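Local coordinates for protein MAU2 chromatid cohesion factor homolog (Saccharomyces cerevisiae, PDB 4XDN) that forms a complex with Scc2 that is required for the association of cohesin with chromosomes, and so takes part in sister chromatid cohesion, at residues S331-K340 against K557-Q565; L536-F545 against V568-E577. All coordinates share one frame; numbering follows the deposited sequence.

Contact 1 (S331-K340 against K557-Q565); sequences SYIVNCYDEK and KLKKALLLQ. With SO4 (sulfate ion), chain F.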
# COMPACT_ATOMS: atom_id res chain seq x y z
N SER A 331 -10.14 -9.72 -2.48
CA SER A 331 -11.16 -9.93 -1.46
C SER A 331 -11.77 -11.32 -1.56
O SER A 331 -12.29 -11.84 -0.57
CB SER A 331 -12.26 -8.88 -1.58
OG SER A 331 -13.28 -9.29 -2.48
N TYR A 332 -11.70 -11.93 -2.74
CA TYR A 332 -12.30 -13.24 -2.97
C TYR A 332 -11.31 -14.40 -2.83
O TYR A 332 -11.71 -15.56 -2.92
CB TYR A 332 -12.93 -13.31 -4.37
CG TYR A 332 -14.08 -12.36 -4.62
CD1 TYR A 332 -14.85 -11.86 -3.57
CD2 TYR A 332 -14.40 -11.97 -5.91
CE1 TYR A 332 -15.91 -11.00 -3.82
CE2 TYR A 332 -15.45 -11.11 -6.16
CZ TYR A 332 -16.20 -10.63 -5.11
OH TYR A 332 -17.25 -9.77 -5.36
N ILE A 333 -10.04 -14.09 -2.63
CA ILE A 333 -9.00 -15.12 -2.55
C ILE A 333 -9.33 -16.16 -1.49
O ILE A 333 -9.27 -17.36 -1.75
CB ILE A 333 -7.62 -14.52 -2.23
CG1 ILE A 333 -7.19 -13.51 -3.30
CG2 ILE A 333 -6.56 -15.62 -2.09
CD1 ILE A 333 -6.84 -14.11 -4.64
N VAL A 334 -9.69 -15.69 -0.30
CA VAL A 334 -9.94 -16.57 0.84
C VAL A 334 -11.08 -17.54 0.55
O VAL A 334 -11.09 -18.66 1.05
CB VAL A 334 -10.26 -15.75 2.12
CG1 VAL A 334 -11.58 -14.99 1.98
CG2 VAL A 334 -10.28 -16.65 3.34
N ASN A 335 -12.03 -17.11 -0.28
CA ASN A 335 -13.14 -17.98 -0.67
C ASN A 335 -12.63 -19.19 -1.45
O ASN A 335 -13.06 -20.32 -1.21
CB ASN A 335 -14.16 -17.19 -1.50
CG ASN A 335 -14.79 -16.06 -0.73
OD1 ASN A 335 -14.29 -14.93 -0.72
ND2 ASN A 335 -15.91 -16.35 -0.07
N CYS A 336 -11.73 -18.94 -2.40
CA CYS A 336 -10.86 -19.97 -2.99
C CYS A 336 -11.54 -20.99 -3.91
O CYS A 336 -11.30 -20.99 -5.11
CB CYS A 336 -10.14 -20.73 -1.86
SG CYS A 336 -8.99 -21.98 -2.42
N TYR A 337 -12.38 -21.86 -3.35
CA TYR A 337 -12.88 -23.02 -4.07
C TYR A 337 -14.25 -22.80 -4.71
O TYR A 337 -14.64 -23.53 -5.63
CB TYR A 337 -12.95 -24.23 -3.13
CG TYR A 337 -13.93 -24.04 -1.99
CD1 TYR A 337 -13.54 -23.40 -0.82
CD2 TYR A 337 -15.23 -24.50 -2.09
CE1 TYR A 337 -14.43 -23.21 0.21
CE2 TYR A 337 -16.13 -24.32 -1.06
CZ TYR A 337 -15.72 -23.68 0.09
OH TYR A 337 -16.61 -23.50 1.12
N ASP A 338 -14.98 -21.80 -4.22
CA ASP A 338 -16.35 -21.54 -4.67
C ASP A 338 -16.38 -20.55 -5.84
O ASP A 338 -15.35 -20.26 -6.44
CB ASP A 338 -17.18 -21.02 -3.51
CG ASP A 338 -16.66 -19.69 -2.98
OD1 ASP A 338 -15.51 -19.34 -3.31
OD2 ASP A 338 -17.40 -19.01 -2.24
N GLU A 339 -17.57 -20.04 -6.14
CA GLU A 339 -17.75 -19.11 -7.25
C GLU A 339 -16.92 -17.84 -7.08
O GLU A 339 -16.38 -17.31 -8.05
CB GLU A 339 -19.23 -18.75 -7.42
CG GLU A 339 -19.82 -17.83 -6.34
CD GLU A 339 -19.89 -18.47 -4.97
OE1 GLU A 339 -20.09 -19.70 -4.89
OE2 GLU A 339 -19.73 -17.74 -3.96
N LYS A 340 -16.82 -17.36 -5.84
CA LYS A 340 -16.02 -16.17 -5.55
C LYS A 340 -14.55 -16.42 -5.87
O LYS A 340 -13.88 -15.57 -6.45
CB LYS A 340 -16.18 -15.75 -4.09
CG LYS A 340 -17.42 -14.90 -3.81
CD LYS A 340 -17.47 -14.46 -2.36
CE LYS A 340 -18.54 -13.41 -2.13
NZ LYS A 340 -19.91 -13.92 -2.40
N LYS A 557 -19.62 -11.78 11.59
CA LYS A 557 -19.78 -12.62 10.42
C LYS A 557 -18.43 -12.90 9.77
O LYS A 557 -17.68 -11.98 9.46
CB LYS A 557 -20.71 -11.95 9.41
CG LYS A 557 -21.30 -12.90 8.37
CD LYS A 557 -22.09 -12.13 7.32
CE LYS A 557 -22.98 -13.05 6.50
NZ LYS A 557 -23.85 -12.28 5.56
N LEU A 558 -18.12 -14.18 9.60
CA LEU A 558 -16.89 -14.59 8.96
C LEU A 558 -17.12 -14.88 7.48
O LEU A 558 -18.11 -15.52 7.12
CB LEU A 558 -16.32 -15.84 9.64
CG LEU A 558 -15.91 -15.67 11.11
CD1 LEU A 558 -15.51 -17.01 11.70
CD2 LEU A 558 -14.78 -14.66 11.24
N LYS A 559 -16.21 -14.41 6.64
CA LYS A 559 -16.19 -14.83 5.25
C LYS A 559 -16.03 -16.34 5.20
O LYS A 559 -15.53 -16.95 6.15
CB LYS A 559 -15.07 -14.15 4.47
CG LYS A 559 -15.45 -12.79 3.89
CD LYS A 559 -14.35 -12.25 2.99
CE LYS A 559 -14.24 -13.03 1.68
NZ LYS A 559 -15.30 -12.66 0.69
N LYS A 560 -16.45 -16.96 4.10
CA LYS A 560 -16.45 -18.41 4.01
C LYS A 560 -15.04 -18.97 3.82
O LYS A 560 -14.78 -19.69 2.86
CB LYS A 560 -17.36 -18.86 2.86
CG LYS A 560 -18.79 -18.34 2.97
CD LYS A 560 -19.65 -18.73 1.77
CE LYS A 560 -19.05 -18.25 0.46
NZ LYS A 560 -20.08 -17.95 -0.57
N ALA A 561 -14.14 -18.61 4.73
CA ALA A 561 -12.84 -19.25 4.79
C ALA A 561 -13.04 -20.67 5.27
O ALA A 561 -13.47 -20.89 6.40
CB ALA A 561 -11.91 -18.49 5.72
N LEU A 562 -12.73 -21.64 4.41
CA LEU A 562 -13.06 -23.03 4.67
C LEU A 562 -12.51 -23.53 6.01
O LEU A 562 -13.27 -23.97 6.86
CB LEU A 562 -12.53 -23.93 3.56
CG LEU A 562 -12.88 -25.42 3.71
CD1 LEU A 562 -14.38 -25.63 3.58
CD2 LEU A 562 -12.14 -26.24 2.69
N LEU A 563 -11.19 -23.46 6.17
CA LEU A 563 -10.56 -23.99 7.37
C LEU A 563 -11.11 -23.32 8.63
O LEU A 563 -11.36 -23.98 9.63
CB LEU A 563 -9.04 -23.81 7.31
CG LEU A 563 -8.26 -24.29 8.54
CD1 LEU A 563 -8.49 -25.78 8.80
CD2 LEU A 563 -6.78 -24.01 8.40
N LEU A 564 -11.30 -22.01 8.56
CA LEU A 564 -11.80 -21.26 9.70
C LEU A 564 -13.22 -21.70 10.05
O LEU A 564 -13.52 -21.96 11.21
CB LEU A 564 -11.77 -19.76 9.41
CG LEU A 564 -12.18 -18.84 10.57
CD1 LEU A 564 -11.24 -19.01 11.76
CD2 LEU A 564 -12.22 -17.40 10.12
N GLN A 565 -14.08 -21.78 9.04
CA GLN A 565 -15.48 -22.15 9.26
C GLN A 565 -15.60 -23.52 9.92
O GLN A 565 -16.45 -23.73 10.79
CB GLN A 565 -16.25 -22.14 7.94
CG GLN A 565 -17.54 -21.34 7.99
CD GLN A 565 -18.45 -21.61 6.81
OE1 GLN A 565 -17.98 -21.92 5.70
NE2 GLN A 565 -19.75 -21.51 7.03
S SO4 F . -18.52 -14.58 1.83
O1 SO4 F . -19.51 -15.17 0.92
O2 SO4 F . -18.22 -13.22 1.38
O3 SO4 F . -19.07 -14.54 3.18
O4 SO4 F . -17.31 -15.38 1.82
O HOH W 1 -15.41 -10.20 -0.37
O HOH W 2 -10.71 -20.93 2.28

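Contact 2 (L536-F545 against V568-E577); sequences LREFYSSNKF and VNYLGGRMLE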
# COMPACT_ATOMS: atom_id res chain seq x y z
N LEU A 536 -15.93 -17.05 21.78
CA LEU A 536 -16.32 -18.17 20.92
C LEU A 536 -17.82 -18.17 20.68
O LEU A 536 -18.27 -18.34 19.55
CB LEU A 536 -15.88 -19.50 21.55
CG LEU A 536 -16.38 -20.77 20.87
CD1 LEU A 536 -15.82 -20.89 19.46
CD2 LEU A 536 -16.02 -21.99 21.71
N ARG A 537 -18.58 -17.97 21.75
CA ARG A 537 -20.04 -18.01 21.67
C ARG A 537 -20.55 -16.98 20.67
O ARG A 537 -21.52 -17.22 19.95
CB ARG A 537 -20.65 -17.76 23.05
CG ARG A 537 -22.05 -18.32 23.21
CD ARG A 537 -22.58 -18.07 24.61
NE ARG A 537 -21.70 -18.59 25.65
CZ ARG A 537 -21.73 -19.83 26.12
NH1 ARG A 537 -22.62 -20.71 25.66
NH2 ARG A 537 -20.88 -20.20 27.07
N GLU A 538 -19.89 -15.82 20.62
CA GLU A 538 -20.27 -14.76 19.70
C GLU A 538 -20.00 -15.16 18.25
O GLU A 538 -20.85 -14.98 17.39
CB GLU A 538 -19.53 -13.47 20.05
CG GLU A 538 -19.92 -12.87 21.39
CD GLU A 538 -19.13 -11.63 21.74
OE1 GLU A 538 -17.89 -11.64 21.60
OE2 GLU A 538 -19.75 -10.63 22.16
N PHE A 539 -18.81 -15.70 18.00
CA PHE A 539 -18.43 -16.10 16.65
C PHE A 539 -19.21 -17.32 16.17
O PHE A 539 -19.60 -17.40 15.01
CB PHE A 539 -16.93 -16.39 16.57
CG PHE A 539 -16.08 -15.15 16.55
CD1 PHE A 539 -16.09 -14.30 15.46
CD2 PHE A 539 -15.26 -14.85 17.62
CE1 PHE A 539 -15.31 -13.16 15.43
CE2 PHE A 539 -14.47 -13.71 17.60
CZ PHE A 539 -14.50 -12.87 16.51
N TYR A 540 -19.45 -18.26 17.08
CA TYR A 540 -20.11 -19.50 16.71
C TYR A 540 -21.60 -19.30 16.45
O TYR A 540 -22.15 -19.86 15.49
CB TYR A 540 -19.93 -20.55 17.81
CG TYR A 540 -20.71 -21.81 17.55
CD1 TYR A 540 -20.39 -22.64 16.48
CD2 TYR A 540 -21.78 -22.17 18.36
CE1 TYR A 540 -21.11 -23.79 16.23
CE2 TYR A 540 -22.50 -23.32 18.12
CZ TYR A 540 -22.16 -24.12 17.05
OH TYR A 540 -22.87 -25.27 16.80
N SER A 541 -22.26 -18.51 17.28
CA SER A 541 -23.69 -18.27 17.13
C SER A 541 -23.97 -17.47 15.86
O SER A 541 -25.10 -17.45 15.36
CB SER A 541 -24.26 -17.53 18.35
OG SER A 541 -23.79 -16.20 18.40
N SER A 542 -22.94 -16.80 15.35
CA SER A 542 -23.08 -15.97 14.16
C SER A 542 -22.65 -16.69 12.89
O SER A 542 -23.01 -16.28 11.79
CB SER A 542 -22.25 -14.69 14.32
OG SER A 542 -22.35 -13.87 13.18
N ASN A 543 -21.90 -17.78 13.04
CA ASN A 543 -21.34 -18.50 11.90
C ASN A 543 -21.57 -20.01 11.95
O ASN A 543 -20.87 -20.77 11.29
CB ASN A 543 -19.84 -18.22 11.80
CG ASN A 543 -19.54 -16.75 11.55
OD1 ASN A 543 -19.54 -16.29 10.41
ND2 ASN A 543 -19.30 -16.01 12.63
N LYS A 544 -22.55 -20.44 12.74
CA LYS A 544 -22.88 -21.86 12.82
C LYS A 544 -23.54 -22.32 11.52
O LYS A 544 -24.31 -21.58 10.91
CB LYS A 544 -23.80 -22.14 14.01
CG LYS A 544 -25.03 -21.25 14.08
CD LYS A 544 -26.13 -21.88 14.91
CE LYS A 544 -27.39 -21.01 14.92
NZ LYS A 544 -27.23 -19.79 15.75
N PHE A 545 -23.20 -23.51 11.07
CA PHE A 545 -23.86 -24.06 9.92
C PHE A 545 -25.32 -24.08 10.30
O PHE A 545 -25.71 -24.89 11.11
CB PHE A 545 -23.35 -25.45 9.63
CG PHE A 545 -21.89 -25.51 9.32
CD1 PHE A 545 -21.34 -24.75 8.33
CD2 PHE A 545 -21.07 -26.33 10.01
CE1 PHE A 545 -20.01 -24.81 8.04
CE2 PHE A 545 -19.74 -26.39 9.75
CZ PHE A 545 -19.21 -25.63 8.76
N VAL A 568 -14.29 -23.31 13.79
CA VAL A 568 -15.21 -22.61 14.67
C VAL A 568 -16.42 -23.49 14.97
O VAL A 568 -16.88 -23.56 16.11
CB VAL A 568 -15.69 -21.28 14.06
CG1 VAL A 568 -16.68 -20.59 15.00
CG2 VAL A 568 -14.52 -20.38 13.80
N ASN A 569 -16.94 -24.15 13.95
CA ASN A 569 -18.07 -25.05 14.13
C ASN A 569 -17.66 -26.29 14.92
O ASN A 569 -18.42 -26.77 15.76
CB ASN A 569 -18.66 -25.46 12.77
CG ASN A 569 -19.62 -24.41 12.23
OD1 ASN A 569 -20.82 -24.46 12.50
ND2 ASN A 569 -19.09 -23.46 11.47
N TYR A 570 -16.46 -26.80 14.66
CA TYR A 570 -15.91 -27.92 15.42
C TYR A 570 -15.79 -27.56 16.89
O TYR A 570 -16.20 -28.32 17.77
CB TYR A 570 -14.55 -28.34 14.86
CG TYR A 570 -13.82 -29.36 15.71
CD1 TYR A 570 -14.22 -30.69 15.73
CD2 TYR A 570 -12.72 -29.00 16.47
CE1 TYR A 570 -13.55 -31.64 16.49
CE2 TYR A 570 -12.04 -29.94 17.24
CZ TYR A 570 -12.46 -31.25 17.25
OH TYR A 570 -11.79 -32.18 18.01
N LEU A 571 -15.21 -26.39 17.15
CA LEU A 571 -14.99 -25.93 18.52
C LEU A 571 -16.31 -25.63 19.20
O LEU A 571 -16.54 -26.03 20.35
CB LEU A 571 -14.08 -24.70 18.50
CG LEU A 571 -13.60 -24.12 19.83
CD1 LEU A 571 -12.94 -25.18 20.69
CD2 LEU A 571 -12.63 -22.98 19.56
N GLY A 572 -17.19 -24.92 18.50
CA GLY A 572 -18.51 -24.61 19.02
C GLY A 572 -19.33 -25.86 19.26
O GLY A 572 -20.01 -25.98 20.28
N GLY A 573 -19.27 -26.79 18.32
CA GLY A 573 -20.01 -28.04 18.43
C GLY A 573 -19.56 -28.87 19.62
O GLY A 573 -20.36 -29.54 20.26
N ARG A 574 -18.26 -28.83 19.90
CA ARG A 574 -17.68 -29.60 21.00
C ARG A 574 -17.94 -28.97 22.36
O ARG A 574 -18.19 -29.67 23.34
CB ARG A 574 -16.18 -29.75 20.79
CG ARG A 574 -15.78 -30.92 19.89
CD ARG A 574 -15.47 -32.18 20.69
NE ARG A 574 -14.35 -32.92 20.13
CZ ARG A 574 -13.81 -34.01 20.68
NH1 ARG A 574 -14.30 -34.49 21.81
NH2 ARG A 574 -12.79 -34.61 20.09
N MET A 575 -17.88 -27.64 22.42
CA MET A 575 -17.94 -26.92 23.69
C MET A 575 -19.32 -26.36 24.05
O MET A 575 -19.66 -26.27 25.22
CB MET A 575 -16.94 -25.76 23.68
CG MET A 575 -15.49 -26.19 23.52
SD MET A 575 -14.33 -24.83 23.84
CE MET A 575 -14.53 -24.63 25.61
N LEU A 576 -20.10 -25.99 23.04
CA LEU A 576 -21.32 -25.21 23.27
C LEU A 576 -22.62 -25.98 23.01
O LEU A 576 -23.66 -25.62 23.57
CB LEU A 576 -21.29 -23.95 22.40
CG LEU A 576 -20.04 -23.09 22.56
CD1 LEU A 576 -20.10 -21.88 21.63
CD2 LEU A 576 -19.86 -22.63 24.00
N GLU A 577 -22.57 -27.02 22.18
CA GLU A 577 -23.77 -27.78 21.85
C GLU A 577 -23.98 -28.95 22.81
O GLU A 577 -23.03 -29.66 23.14
CB GLU A 577 -23.68 -28.29 20.41
CG GLU A 577 -23.59 -27.18 19.36
CD GLU A 577 -24.87 -26.38 19.21
OE1 GLU A 577 -25.86 -26.69 19.91
OE2 GLU A 577 -24.89 -25.44 18.39
O HOH W 3 -23.85 -23.65 25.86

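Contact 1 (S331-K340 against K557-Q565)
Lys559 NZ is gripped from three sides: it donates to Asn335 OD1 at 2.9 Å, to O2 of a sulfate ion at 3.1 Å, and to a water that also donates to Ser331 OG, itself bonded to Gln328. The site joins two loops of this largely helical protein, each leading into a helix with its N-cap at Asp338 or Ala561. Two bends in the Lys559 chain (chi3 71°, chi4 78°) curl its end back over Val334 CG1, and NZ meets a lone pair of the Asn335 carbonyl in its plane, at a C=O...N angle of 126°. An alanine in place of Lys559 would probably leave Asn335 OD1 and sulfate O2 each without this donor. Lys560, centre of an inverse gamma turn, donates its backbone N-H to sulfate O4 (N...O4 2.9 Å). Its NZ forms a salt bridge with Asp338 OD2 and another, long and weakly hydrogen-bonded, with Glu339 OE2. Tyr337 CE1 rests on Leu562 CB at 3.9 Å. Val334 CG2 presses tightly on Ala561 CB at 3.4 Å, and each also packs on an aromatic side chain of another protein's chain. A water takes the N-H of Leu562 and donates to Val334 O at 2.6 Å.

Contact 2 (L536-F545 against V568-E577)
Helices 536-543 and 568-575 cross steeply, at -110° with 9.5 Å between their axes, and bring the Tyr540 ring over Gly572. The first torsion of Tyr540 (chi1 174°) swings its ring across to lie flat on Gly572 CA, a CH-pi contact 3.8 Å from CA to the ring centroid, while Lys544 CB covers the rim of the opposite face. Gly572 has no side chain, and the ring can come this close. At the ring's edge Tyr540 OH donates to the anti lone pair of Glu577 OE2 at 2.6 Å. Leu576 CD1 slides along Tyr540 CD2 and Leu536 CG, and Leu536 CD2 reaches Leu571 CG at 3.7 Å. Leu576 CD2 lies over one face of the Arg537 guanidinium, whose NH1 shares a water with Leu576 O. Near Asn543 and Phe545, the Asn569 amide uses both ends: OD1 takes the Phe545 N-H at 2.9 Å, and ND2 donates to Asn543 O at 3.2 Å as well as to Gln565 O. The Phe545 ring stacks on this amide, their planes 13° apart. Tyr540 is a single knob in a hole made by Val568, Asn569, Gly572 and Gly573, at a steep helix-helix crossing.

In the fold
Contacts 1 and 2 lie on the same side of the chain's centre, their own centres about 17 Å apart, and share helix 562-575: contact 1 uses its start, contact 2 its later turns. Along the chain the segments alternate, 331-340, 536-545, 557-565, 568-577, so the connection between helices 526-543 and 562-575 takes part in both. They touch directly where Leu558 N probably donates to Asn543 OD1 at 2.7 Å. Through helix 562-575 the distant loop before helix 339-360 is thus tied to helix 526-543. Leu563 and Leu564 of segment 557-565 and Tyr570 of segment 568-577 also pack on another protein's chain, probably Scc2, consistent with this helix forming part of the surface that meets it.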